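Local coordinates for TIGR00266 family protein (Pseudomonas aeruginosa, PDB 1YOX) that is of unknown function but belongs to the AIM24 family, whose mitochondrial members are linked to mitochondrial biogenesis, at residues V108-S118 against G180-G188; F158-I166 against T219-F227. One frame throughout, in Å; residues are numbered along the deposited sequence.

Contact 1. Residues V108-S118 against G180-G188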
loop_
_atom_site.group_PDB
_atom_site.type_symbol
_atom_site.label_atom_id
_atom_site.label_comp_id
_atom_site.label_asym_id
_atom_site.label_seq_id
_atom_site.Cartn_x
_atom_site.Cartn_y
_atom_site.Cartn_z
ATOM N N VAL C 108 11.871 -11.887 24.354
ATOM C CA VAL C 108 11.247 -10.704 24.973
ATOM C C VAL C 108 10.455 -11.066 26.250
ATOM O O VAL C 108 9.429 -10.452 26.556
ATOM C CB VAL C 108 10.308 -9.903 23.977
ATOM C CG1 VAL C 108 11.095 -9.291 22.821
ATOM C CG2 VAL C 108 9.146 -10.769 23.474
ATOM N N GLY C 109 10.929 -12.075 26.984
ATOM C CA GLY C 109 10.389 -12.342 28.313
ATOM C C GLY C 109 9.099 -13.134 28.331
ATOM O O GLY C 109 8.559 -13.409 29.392
ATOM N N GLY C 110 8.615 -13.527 27.161
ATOM C CA GLY C 110 7.392 -14.321 27.068
ATOM C C GLY C 110 6.129 -13.497 27.138
ATOM O O GLY C 110 5.083 -14.001 27.550
ATOM N N ARG C 111 6.225 -12.224 26.740
ATOM C CA ARG C 111 5.047 -11.351 26.655
ATOM C C ARG C 111 5.220 -10.198 25.659
ATOM O O ARG C 111 6.209 -9.460 25.697
ATOM C CB ARG C 111 4.671 -10.794 28.020
ATOM C CG ARG C 111 3.296 -10.103 28.051
ATOM C CD ARG C 111 2.692 -10.154 29.443
ATOM N NE ARG C 111 3.585 -9.538 30.426
ATOM C CZ ARG C 111 3.810 -10.015 31.648
ATOM N NH1 ARG C 111 3.215 -11.137 32.055
ATOM N NH2 ARG C 111 4.636 -9.365 32.456
ATOM N N LEU C 112 4.254 -10.033 24.764
ATOM C CA LEU C 112 4.296 -8.854 23.913
ATOM C C LEU C 112 2.946 -8.183 23.913
ATOM O O LEU C 112 1.921 -8.842 24.018
ATOM C CB LEU C 112 4.807 -9.180 22.498
ATOM C CG LEU C 112 5.045 -8.050 21.475
ATOM C CD1 LEU C 112 6.231 -7.160 21.796
ATOM C CD2 LEU C 112 5.171 -8.629 20.049
ATOM N N PHE C 113 2.979 -6.856 23.863
ATOM C CA PHE C 113 1.796 -6.038 23.704
ATOM C C PHE C 113 1.658 -5.603 22.256
ATOM O O PHE C 113 2.635 -5.183 21.608
ATOM C CB PHE C 113 1.868 -4.830 24.630
ATOM C CG PHE C 113 1.845 -5.205 26.086
ATOM C CD1 PHE C 113 3.035 -5.432 26.779
ATOM C CD2 PHE C 113 0.631 -5.390 26.751
ATOM C CE1 PHE C 113 3.012 -5.819 28.146
ATOM C CE2 PHE C 113 0.602 -5.763 28.113
ATOM C CZ PHE C 113 1.791 -5.970 28.804
ATOM N N CYS C 114 0.436 -5.684 21.752
ATOM C CA CYS C 114 0.240 -5.583 20.327
ATOM C C CYS C 114 -1.037 -4.863 20.004
ATOM O O CYS C 114 -2.073 -5.259 20.499
ATOM C CB CYS C 114 0.145 -7.002 19.764
ATOM S SG CYS C 114 0.403 -7.011 18.062
ATOM N N GLN C 115 -0.982 -3.824 19.166
ATOM C CA GLN C 115 -2.224 -3.243 18.637
ATOM C C GLN C 115 -2.988 -4.319 17.870
ATOM O O GLN C 115 -2.409 -5.069 17.110
ATOM C CB GLN C 115 -1.983 -2.008 17.762
ATOM C CG GLN C 115 -3.292 -1.198 17.574
ATOM C CD GLN C 115 -3.251 -0.138 16.494
ATOM O OE1 GLN C 115 -2.181 0.425 16.193
ATOM N NE2 GLN C 115 -4.437 0.185 15.926
ATOM N N LYS C 116 -4.285 -4.424 18.085
ATOM C CA LYS C 116 -5.024 -5.558 17.534
ATOM C C LYS C 116 -4.921 -5.664 16.004
ATOM O O LYS C 116 -4.781 -6.769 15.461
ATOM C CB LYS C 116 -6.472 -5.587 18.034
ATOM C CG LYS C 116 -7.352 -6.652 17.366
ATOM C CD LYS C 116 -8.821 -6.507 17.771
ATOM C CE LYS C 116 -9.739 -7.025 16.683
ATOM N NZ LYS C 116 -9.425 -6.366 15.314
ATOM N N ASP C 117 -4.952 -4.525 15.325
ATOM C CA ASP C 117 -4.880 -4.471 13.856
ATOM C C ASP C 117 -3.536 -5.004 13.399
ATOM O O ASP C 117 -3.397 -5.421 12.269
ATOM C CB ASP C 117 -5.006 -3.022 13.338
ATOM C CG ASP C 117 -6.444 -2.564 13.221
ATOM O OD1 ASP C 117 -7.288 -3.423 12.902
ATOM O OD2 ASP C 117 -6.730 -1.347 13.428
ATOM N N SER C 118 -2.545 -4.908 14.282
ATOM C CA SER C 118 -1.214 -5.343 13.996
ATOM C C SER C 118 -0.967 -6.837 14.213
ATOM O O SER C 118 -0.052 -7.386 13.618
ATOM C CB SER C 118 -0.221 -4.518 14.792
ATOM O OG SER C 118 0.165 -3.369 14.068
ATOM N N GLY C 180 -2.328 5.700 16.632
ATOM C CA GLY C 180 -2.413 4.518 15.771
ATOM C C GLY C 180 -1.073 3.950 15.326
ATOM O O GLY C 180 -1.010 2.791 14.930
ATOM N N CYS C 181 -0.020 4.771 15.383
ATOM C CA CYS C 181 1.339 4.392 15.000
ATOM C C CYS C 181 2.030 3.367 15.903
ATOM O O CYS C 181 3.091 2.853 15.553
ATOM C CB CYS C 181 2.230 5.634 14.864
ATOM S SG CYS C 181 1.859 6.586 13.413
ATOM N N LEU C 182 1.443 3.055 17.047
ATOM C CA LEU C 182 2.003 2.017 17.908
ATOM C C LEU C 182 1.663 0.592 17.459
ATOM O O LEU C 182 0.528 0.160 17.567
ATOM C CB LEU C 182 1.555 2.231 19.359
ATOM C CG LEU C 182 2.256 1.467 20.505
ATOM C CD1 LEU C 182 3.734 1.648 20.473
ATOM C CD2 LEU C 182 1.696 1.903 21.876
ATOM N N VAL C 183 2.657 -0.133 16.985
ATOM C CA VAL C 183 2.498 -1.540 16.654
ATOM C C VAL C 183 2.512 -2.450 17.880
ATOM O O VAL C 183 1.498 -3.092 18.203
ATOM C CB VAL C 183 3.591 -2.013 15.654
ATOM C CG1 VAL C 183 3.378 -3.491 15.266
ATOM C CG2 VAL C 183 3.573 -1.146 14.429
ATOM N N ALA C 184 3.679 -2.511 18.531
ATOM C CA ALA C 184 3.977 -3.455 19.613
ATOM C C ALA C 184 4.983 -2.845 20.603
ATOM O O ALA C 184 5.742 -1.928 20.243
ATOM C CB ALA C 184 4.544 -4.768 19.030
ATOM N N PHE C 185 4.977 -3.363 21.836
ATOM C CA PHE C 185 6.002 -3.039 22.847
ATOM C C PHE C 185 6.137 -4.120 23.929
ATOM O O PHE C 185 5.183 -4.848 24.249
ATOM C CB PHE C 185 5.765 -1.662 23.496
ATOM C CG PHE C 185 4.435 -1.532 24.203
ATOM C CD1 PHE C 185 4.323 -1.800 25.563
ATOM C CD2 PHE C 185 3.306 -1.125 23.514
ATOM C CE1 PHE C 185 3.106 -1.677 26.225
ATOM C CE2 PHE C 185 2.086 -1.008 24.163
ATOM C CZ PHE C 185 1.988 -1.285 25.531
ATOM N N THR C 186 7.343 -4.193 24.483
ATOM C CA THR C 186 7.721 -5.159 25.509
ATOM C C THR C 186 7.281 -4.628 26.862
ATOM O O THR C 186 6.752 -3.517 26.954
ATOM C CB THR C 186 9.264 -5.304 25.539
ATOM O OG1 THR C 186 9.855 -4.010 25.743
ATOM C CG2 THR C 186 9.782 -5.854 24.217
ATOM N N ASP C 187 7.514 -5.409 27.917
ATOM C CA ASP C 187 7.320 -4.950 29.303
ATOM C C ASP C 187 8.328 -3.852 29.632
ATOM O O ASP C 187 9.319 -3.688 28.920
ATOM C CB ASP C 187 7.510 -6.115 30.281
ATOM C CG ASP C 187 6.242 -6.933 30.482
ATOM O OD1 ASP C 187 5.209 -6.368 30.924
ATOM O OD2 ASP C 187 6.287 -8.156 30.215
ATOM N N GLY C 188 8.073 -3.106 30.709
ATOM C CA GLY C 188 8.991 -2.054 31.167
ATOM C C GLY C 188 8.741 -0.701 30.509
ATOM O O GLY C 188 9.504 0.277 30.714
#
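Phe-113 and Phe-185 sit opposite each other where strand 111-115 runs antiparallel to strand 182-185, and two backbone bonds join them, N of each to O of the other. From there the Phe-113 side chain can be followed outward. Its CB lies over the centre of the Phe-185 ring, 3.7 Å from the centroid, a CH-pi contact. CG and CD1 come next, near CE1 of Phe-185, while the edge of the Phe-113 ring takes in Phe-185 O, 3.4 Å from CD1. Farther out, CE1 meets Asp-187 OD1 at 3.6 Å, again at the ring edge. The two rings are nearly parallel, planes at 12°, but slid apart and barely overlapping. A chi1 of 60° sets CG of Phe-185 between its own N and carbonyl carbon, which turns one ring face to Phe-113 CB.

Asp-187 also meets Arg-111, whose chain bends at chi3; the guanidinium stands at 90° to the carboxylate. NE and NH2 of Arg-111 each lie 3.0 Å from Asp-187 OD2, a salt bridge whose two hydrogen bonds are weak in angle. On the face opposite the phenylalanines, Leu-112 CD1 packs 4.0 Å from Ala-184 CB. Gln-115 N donates to Val-183 O, 2.8 Å away. Val-183 and Ala-184 together face Trp-221 on the next strand, forming a classic beta bulge.

The chemistry thus divides by place: the ion pair at the turn end, the phenylalanines on one face, Leu-112 with Ala-184 on the other. The carboxylate beside the ring edge would probably gain from the partly positive ring hydrogens as well as from the arginine.

Contact 2. Residues F158-I166 against T219-F227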
loop_
_atom_site.group_PDB
_atom_site.type_symbol
_atom_site.label_atom_id
_atom_site.label_comp_id
_atom_site.label_asym_id
_atom_site.label_seq_id
_atom_site.Cartn_x
_atom_site.Cartn_y
_atom_site.Cartn_z
ATOM N N PHE C 158 3.739 -13.232 15.015
ATOM C CA PHE C 158 4.024 -12.433 13.830
ATOM C C PHE C 158 3.099 -11.223 13.894
ATOM O O PHE C 158 1.875 -11.353 14.093
ATOM C CB PHE C 158 3.788 -13.232 12.545
ATOM C CG PHE C 158 4.560 -14.518 12.488
ATOM C CD1 PHE C 158 4.099 -15.654 13.163
ATOM C CD2 PHE C 158 5.781 -14.585 11.800
ATOM C CE1 PHE C 158 4.829 -16.844 13.148
ATOM C CE2 PHE C 158 6.522 -15.791 11.762
ATOM C CZ PHE C 158 6.036 -16.917 12.432
ATOM N N VAL C 159 3.702 -10.048 13.770
ATOM C CA VAL C 159 2.961 -8.823 13.870
ATOM C C VAL C 159 3.222 -8.051 12.581
ATOM O O VAL C 159 4.244 -8.261 11.936
ATOM C CB VAL C 159 3.308 -7.977 15.185
ATOM C CG1 VAL C 159 2.935 -8.742 16.477
ATOM C CG2 VAL C 159 4.747 -7.559 15.223
ATOM N N HIS C 160 2.304 -7.154 12.219
ATOM C CA HIS C 160 2.429 -6.420 10.976
ATOM C C HIS C 160 2.536 -4.897 11.214
ATOM O O HIS C 160 1.770 -4.346 11.999
ATOM C CB HIS C 160 1.210 -6.770 10.112
ATOM C CG HIS C 160 1.049 -5.908 8.900
ATOM N ND1 HIS C 160 1.476 -6.302 7.650
ATOM C CD2 HIS C 160 0.482 -4.688 8.738
ATOM C CE1 HIS C 160 1.173 -5.366 6.766
ATOM N NE2 HIS C 160 0.574 -4.375 7.400
ATOM N N ALA C 161 3.459 -4.235 10.521
ATOM C CA ALA C 161 3.596 -2.768 10.563
ATOM C C ALA C 161 3.220 -2.103 9.243
ATOM O O ALA C 161 3.850 -2.361 8.222
ATOM C CB ALA C 161 5.024 -2.364 10.971
ATOM N N GLY C 162 2.186 -1.251 9.265
ATOM C CA GLY C 162 1.759 -0.505 8.058
ATOM C C GLY C 162 2.819 0.490 7.605
ATOM O O GLY C 162 3.380 1.243 8.430
ATOM N N GLY C 163 3.095 0.532 6.303
ATOM C CA GLY C 163 4.160 1.386 5.790
ATOM C C GLY C 163 5.486 0.773 6.211
ATOM O O GLY C 163 5.712 -0.405 5.973
ATOM N N THR C 164 6.370 1.550 6.827
ATOM C CA THR C 164 7.596 0.965 7.422
ATOM C C THR C 164 7.542 0.786 8.908
ATOM O O THR C 164 6.857 1.537 9.604
ATOM C CB THR C 164 8.882 1.765 7.160
ATOM O OG1 THR C 164 8.566 3.111 6.738
ATOM C CG2 THR C 164 9.710 1.025 6.124
ATOM N N LEU C 165 8.300 -0.208 9.372
ATOM C CA LEU C 165 8.473 -0.496 10.786
ATOM C C LEU C 165 9.609 0.354 11.335
ATOM O O LEU C 165 10.715 0.386 10.775
ATOM C CB LEU C 165 8.782 -1.979 10.985
ATOM C CG LEU C 165 9.119 -2.620 12.343
ATOM C CD1 LEU C 165 10.602 -2.526 12.639
ATOM C CD2 LEU C 165 8.284 -2.143 13.556
ATOM N N ILE C 166 9.321 1.054 12.420
ATOM C CA ILE C 166 10.325 1.800 13.151
ATOM C C ILE C 166 10.492 1.107 14.492
ATOM O O ILE C 166 9.595 1.134 15.326
ATOM C CB ILE C 166 9.932 3.299 13.368
ATOM C CG1 ILE C 166 9.011 3.827 12.243
ATOM C CG2 ILE C 166 11.194 4.170 13.546
ATOM C CD1 ILE C 166 9.704 4.200 10.934
ATOM N N THR C 219 11.726 -2.237 24.147
ATOM C CA THR C 219 11.628 -2.087 22.708
ATOM C C THR C 219 10.239 -1.612 22.346
ATOM O O THR C 219 9.245 -2.051 22.914
ATOM C CB THR C 219 11.918 -3.418 21.996
ATOM O OG1 THR C 219 13.041 -4.038 22.631
ATOM C CG2 THR C 219 12.255 -3.206 20.521
ATOM N N VAL C 220 10.191 -0.665 21.426
ATOM C CA VAL C 220 8.947 -0.246 20.828
ATOM C C VAL C 220 8.989 -0.551 19.356
ATOM O O VAL C 220 10.019 -0.334 18.682
ATOM C CB VAL C 220 8.685 1.281 20.964
ATOM C CG1 VAL C 220 7.266 1.592 20.513
ATOM C CG2 VAL C 220 8.880 1.756 22.391
ATOM N N TRP C 221 7.842 -1.010 18.850
ATOM C CA TRP C 221 7.645 -1.181 17.408
ATOM C C TRP C 221 6.578 -0.209 16.886
ATOM O O TRP C 221 5.433 -0.224 17.330
ATOM C CB TRP C 221 7.322 -2.637 17.099
ATOM C CG TRP C 221 8.047 -3.599 18.035
ATOM C CD1 TRP C 221 7.947 -3.666 19.415
ATOM C CD2 TRP C 221 8.961 -4.603 17.663
ATOM N NE1 TRP C 221 8.753 -4.655 19.914
ATOM C CE2 TRP C 221 9.386 -5.253 18.859
ATOM C CE3 TRP C 221 9.481 -5.022 16.440
ATOM C CZ2 TRP C 221 10.302 -6.294 18.855
ATOM C CZ3 TRP C 221 10.388 -6.074 16.434
ATOM C CH2 TRP C 221 10.788 -6.701 17.635
ATOM N N LEU C 222 6.985 0.647 15.951
ATOM C CA LEU C 222 6.114 1.679 15.421
ATOM C C LEU C 222 5.916 1.514 13.914
ATOM O O LEU C 222 6.725 0.894 13.251
ATOM C CB LEU C 222 6.692 3.069 15.722
ATOM C CG LEU C 222 6.945 3.434 17.191
ATOM C CD1 LEU C 222 7.733 4.728 17.292
ATOM C CD2 LEU C 222 5.645 3.514 17.969
ATOM N N GLN C 223 4.830 2.078 13.388
ATOM C CA GLN C 223 4.500 1.926 11.981
ATOM C C GLN C 223 4.240 3.297 11.408
ATOM O O GLN C 223 3.579 4.128 12.063
ATOM C CB GLN C 223 3.278 1.008 11.815
ATOM C CG GLN C 223 1.915 1.574 12.283
ATOM C CD GLN C 223 0.876 0.494 12.534
ATOM O OE1 GLN C 223 0.306 0.400 13.629
ATOM N NE2 GLN C 223 0.668 -0.364 11.556
ATOM N N SER C 224 4.766 3.551 10.207
ATOM C CA SER C 224 4.584 4.834 9.551
ATOM C C SER C 224 3.185 5.065 8.965
ATOM O O SER C 224 2.765 6.210 8.820
ATOM C CB SER C 224 5.617 5.012 8.436
ATOM O OG SER C 224 5.423 4.070 7.395
ATOM N N LEU C 225 2.481 3.995 8.579
ATOM C CA LEU C 225 1.181 4.144 7.931
ATOM C C LEU C 225 0.183 3.178 8.534
ATOM O O LEU C 225 -0.179 2.178 7.915
ATOM C CB LEU C 225 1.254 4.004 6.405
ATOM C CG LEU C 225 -0.088 4.105 5.631
ATOM C CD1 LEU C 225 -0.799 5.421 5.826
ATOM C CD2 LEU C 225 0.127 3.826 4.166
ATOM N N PRO C 226 -0.306 3.525 9.738
ATOM C CA PRO C 226 -1.218 2.675 10.446
ATOM C C PRO C 226 -2.545 2.653 9.702
ATOM O O PRO C 226 -2.889 3.622 9.009
ATOM C CB PRO C 226 -1.347 3.345 11.825
ATOM C CG PRO C 226 -0.933 4.757 11.653
ATOM C CD PRO C 226 -0.044 4.803 10.440
ATOM N N PHE C 227 -3.235 1.525 9.805
ATOM C CA PHE C 227 -4.488 1.316 9.124
ATOM C C PHE C 227 -5.500 2.421 9.468
ATOM O O PHE C 227 -6.349 2.806 8.638
ATOM C CB PHE C 227 -5.036 -0.056 9.529
ATOM C CG PHE C 227 -6.431 -0.324 9.050
ATOM C CD1 PHE C 227 -6.701 -0.489 7.699
ATOM C CD2 PHE C 227 -7.471 -0.432 9.955
ATOM C CE1 PHE C 227 -7.966 -0.751 7.264
ATOM C CE2 PHE C 227 -8.746 -0.699 9.519
ATOM C CZ PHE C 227 -9.000 -0.838 8.179
#
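Ile-166 and Leu-222 are bonded twice through their backbones, Ile-166 N to Leu-222 O and Leu-222 N to Ile-166 O, both 2.7 Å. Their side chains share one face of the sheet, CB atoms 4.0 Å apart. On the other face Leu-165 CD2 rests 3.7 Å from CB of Trp-221, at the edge of the indole.

Beyond the strand end, Ser-224 N gives a bond to Thr-164 O in the carbonyl plane, and Ser-224 OG, set between N and the carbonyl carbon by a chi1 of 65°, accepts Thr-164 N at 2.8 Å. Leu-225 N reaches Gly-162 O from above the carbonyl plane, 2.9 Å away. The chains come close at the two glycines: Gly-162 CA is 3.3 Å from Leu-225 O in a CA-H...O contact, and Gly-163 CA is 3.4 Å from Ser-224 OG.

Farther out, Met-17 O of the third subunit bonds Thr-164 OG1, and Asn-38 ND2 of the same subunit bonds Ser-224 O. Pro-226 occupies the N-cap position of helix 227-237.

The turn at Gly-162 and Gly-163, from strand 156-162 of one sheet to strand 165-169 of another, is consistent with the crossing between sheets of a cupin-type beta barrel, the family's clan.

Contacts 1 and 2 adjoin in a single six-stranded sheet, their centres about 10 Å apart, because strand 182-185 neighbours strand 219-223. A probable hydrogen bond joins the two strands, Ala-184 O to Trp-221 N at 2.7 Å. Ser-118 O is 2.7 Å from His-160 N, again probably bonded, where the chain has left strand 111-115 and is about to enter strand 119-123, the neighbour of strand 156-162 in the other six-stranded sheet. The segments of the two contacts alternate along the sequence. Arg-233 of the second subunit touches both, in a salt bridge with Asp-117 and packed on Phe-227; the third subunit lies within reach of seven residues of contact 2 but of one of contact 1.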